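Local structure of chromatin structure-remodeling complex subunit RSC2 (Saccharomyces cerevisiae, 4BB7) at residues 49-54 and 61-66. The protein is a subunit of the ATP-dependent RSC chromatin-remodelling complex, which repositions nucleosomes and regulates transcription, and its BAH domain, the part described here, binds histone H3. Sequence-based numbering, arbitrary orientation.
Sequences IFRLWK and WLNACW
Trp53 lies flat against the neighbouring strand, in one of the closely packed parts of the contact between residues 49-54 and 61-66. Its CG sits between the backbone N and the carbonyl carbon (chi1 73°), which swings the indole across the strand so that CB of Trp61 rests over the face of its six-membered ring, 3.7 Å from the centroid, as a CH-pi contact. The indole of Trp61 turns away instead, CG anti to the carbonyl carbon; its plane is nearly parallel to that of Trp53 but displaced so far that little of one indole lies over the other. Beneath them the main chains pair, Trp61 N giving Trp53 O an almost straight bond of 2.7 Å. A broad flat ring suits position 53, because it also makes a cation-pi interaction with Arg51 of the second subunit; an alanine here would remove the indole and would probably weaken both the cover over Trp61 CB and that link. The strands form an antiparallel hairpin within the SH3-like BAH domain, and a classic beta bulge interrupts it where Phe50 and Arg51 both face Asn63. Phe50 N binds Asn63 O at 2.7 Å, while the bond from Arg51 N to that oxygen is weak. Above Asn63 CB lies the guanidinium of Arg51, its plane 19° from the amide, and Asn63 ND2 donates to Asp94 on strand 87-96. On the sheet face of Ile49 and Ala64, Leu52 CD2 presses on Leu62 CB at 3.3 Å, branched aliphatic groups filling a buried layer. The contact ends abruptly at exposed Lys54, whose CB leads away from the other strand and whose amine makes a long, weak ion pair with Glu151 of the second subunit.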
loop_
_atom_site.group_PDB
_atom_site.type_symbol
_atom_site.label_atom_id
_atom_site.label_comp_id
_atom_site.label_asym_id
_atom_site.label_seq_id
_atom_site.Cartn_x
_atom_site.Cartn_y
_atom_site.Cartn_z
ATOM N N ILE A 49 -3.629 8.706 -12.395
ATOM C CA ILE A 49 -2.714 8.941 -11.282
ATOM C C ILE A 49 -3.293 9.841 -10.183
ATOM O O ILE A 49 -3.552 11.022 -10.403
ATOM C CB ILE A 49 -1.387 9.530 -11.775
ATOM C CG1 ILE A 49 -0.748 8.583 -12.794
ATOM C CG2 ILE A 49 -0.450 9.779 -10.605
ATOM C CD1 ILE A 49 0.416 9.186 -13.549
ATOM N N PHE A 50 -3.485 9.276 -8.996
ATOM C CA PHE A 50 -4.015 10.039 -7.866
ATOM C C PHE A 50 -2.924 10.637 -6.977
ATOM O O PHE A 50 -3.139 11.668 -6.340
ATOM C CB PHE A 50 -4.958 9.180 -7.023
ATOM C CG PHE A 50 -6.387 9.219 -7.476
ATOM C CD1 PHE A 50 -6.764 8.640 -8.682
ATOM C CD2 PHE A 50 -7.359 9.822 -6.692
ATOM C CE1 PHE A 50 -8.088 8.672 -9.099
ATOM C CE2 PHE A 50 -8.679 9.857 -7.102
ATOM C CZ PHE A 50 -9.043 9.281 -8.308
ATOM N N ARG A 51 -1.765 9.987 -6.917
ATOM C CA ARG A 51 -0.649 10.531 -6.149
ATOM C C ARG A 51 0.677 9.845 -6.474
ATOM O O ARG A 51 0.702 8.716 -6.959
ATOM C CB ARG A 51 -0.934 10.474 -4.642
ATOM C CG ARG A 51 -0.612 9.146 -3.994
ATOM C CD ARG A 51 -0.857 9.183 -2.493
ATOM N NE ARG A 51 -0.390 7.963 -1.837
ATOM C CZ ARG A 51 -1.139 6.880 -1.649
ATOM N NH1 ARG A 51 -2.401 6.865 -2.066
ATOM N NH2 ARG A 51 -0.626 5.812 -1.045
ATOM N N LEU A 52 1.772 10.551 -6.203
ATOM C CA LEU A 52 3.116 10.054 -6.469
ATOM C C LEU A 52 4.003 10.320 -5.259
ATOM O O LEU A 52 3.790 11.287 -4.528
ATOM C CB LEU A 52 3.710 10.762 -7.689
ATOM C CG LEU A 52 2.951 10.724 -9.016
ATOM C CD1 LEU A 52 3.269 11.963 -9.847
ATOM C CD2 LEU A 52 3.262 9.453 -9.795
ATOM N N TRP A 53 5.004 9.469 -5.050
ATOM C CA TRP A 53 5.920 9.646 -3.933
ATOM C C TRP A 53 7.144 8.750 -4.058
ATOM O O TRP A 53 7.155 7.802 -4.838
ATOM C CB TRP A 53 5.211 9.360 -2.611
ATOM C CG TRP A 53 4.945 7.906 -2.382
ATOM C CD1 TRP A 53 5.738 7.022 -1.708
ATOM C CD2 TRP A 53 3.806 7.160 -2.830
ATOM N NE1 TRP A 53 5.163 5.774 -1.705
ATOM C CE2 TRP A 53 3.977 5.831 -2.388
ATOM C CE3 TRP A 53 2.660 7.486 -3.559
ATOM C CZ2 TRP A 53 3.043 4.831 -2.650
ATOM C CZ3 TRP A 53 1.735 6.493 -3.819
ATOM C CH2 TRP A 53 1.932 5.180 -3.367
ATOM N N LYS A 54 8.171 9.060 -3.276
ATOM C CA LYS A 54 9.402 8.281 -3.274
ATOM C C LYS A 54 9.585 7.579 -1.933
ATOM O O LYS A 54 9.368 8.170 -0.876
ATOM C CB LYS A 54 10.603 9.183 -3.563
ATOM C CG LYS A 54 11.939 8.464 -3.557
ATOM C CD LYS A 54 13.087 9.440 -3.766
ATOM C CE LYS A 54 13.126 10.492 -2.668
ATOM N NZ LYS A 54 14.234 11.470 -2.864
ATOM N N TRP A 61 6.948 5.743 -6.640
ATOM C CA TRP A 61 5.667 5.053 -6.666
ATOM C C TRP A 61 4.520 5.973 -7.074
ATOM O O TRP A 61 4.662 7.196 -7.113
ATOM C CB TRP A 61 5.363 4.468 -5.286
ATOM C CG TRP A 61 6.139 3.239 -4.944
ATOM C CD1 TRP A 61 7.449 3.174 -4.562
ATOM C CD2 TRP A 61 5.647 1.893 -4.924
ATOM N NE1 TRP A 61 7.805 1.870 -4.313
ATOM C CE2 TRP A 61 6.717 1.063 -4.525
ATOM C CE3 TRP A 61 4.407 1.310 -5.202
ATOM C CZ2 TRP A 61 6.585 -0.320 -4.405
ATOM C CZ3 TRP A 61 4.278 -0.061 -5.086
ATOM C CH2 TRP A 61 5.362 -0.862 -4.690
ATOM N N LEU A 62 3.376 5.366 -7.362
ATOM C CA LEU A 62 2.173 6.108 -7.697
ATOM C C LEU A 62 0.941 5.341 -7.238
ATOM O O LEU A 62 0.985 4.125 -7.042
ATOM C CB LEU A 62 2.108 6.373 -9.203
ATOM C CG LEU A 62 2.119 5.170 -10.149
ATOM C CD1 LEU A 62 0.736 4.529 -10.229
ATOM C CD2 LEU A 62 2.588 5.591 -11.534
ATOM N N ASN A 63 -0.159 6.061 -7.060
ATOM C CA ASN A 63 -1.429 5.428 -6.754
ATOM C C ASN A 63 -2.461 5.728 -7.835
ATOM O O ASN A 63 -2.882 6.875 -8.015
ATOM C CB ASN A 63 -1.936 5.874 -5.384
ATOM C CG ASN A 63 -3.243 5.212 -5.010
ATOM O OD1 ASN A 63 -4.314 5.665 -5.410
ATOM N ND2 ASN A 63 -3.163 4.127 -4.246
ATOM N N ALA A 64 -2.862 4.691 -8.562
ATOM C CA ALA A 64 -3.813 4.853 -9.655
ATOM C C ALA A 64 -5.159 4.188 -9.365
ATOM O O ALA A 64 -5.220 3.139 -8.722
ATOM C CB ALA A 64 -3.221 4.313 -10.948
ATOM N N CYS A 65 -6.235 4.816 -9.834
ATOM C CA CYS A 65 -7.561 4.216 -9.775
ATOM C C CYS A 65 -7.805 3.407 -11.044
ATOM O O CYS A 65 -7.842 3.960 -12.145
ATOM C CB CYS A 65 -8.641 5.286 -9.620
ATOM S SG CYS A 65 -10.327 4.621 -9.440
ATOM N N TRP A 66 -7.972 2.098 -10.884
ATOM C CA TRP A 66 -8.137 1.203 -12.022
ATOM C C TRP A 66 -9.468 1.389 -12.733
ATOM O O TRP A 66 -10.480 1.712 -12.112
ATOM C CB TRP A 66 -7.988 -0.258 -11.587
ATOM C CG TRP A 66 -6.575 -0.665 -11.296
ATOM C CD1 TRP A 66 -5.451 0.088 -11.473
ATOM C CD2 TRP A 66 -6.135 -1.924 -10.774
ATOM N NE1 TRP A 66 -4.338 -0.625 -11.095
ATOM C CE2 TRP A 66 -4.730 -1.864 -10.663
ATOM C CE3 TRP A 66 -6.793 -3.098 -10.391
ATOM C CZ2 TRP A 66 -3.971 -2.930 -10.186
ATOM C CZ3 TRP A 66 -6.037 -4.158 -9.920
ATOM C CH2 TRP A 66 -4.640 -4.066 -9.821
#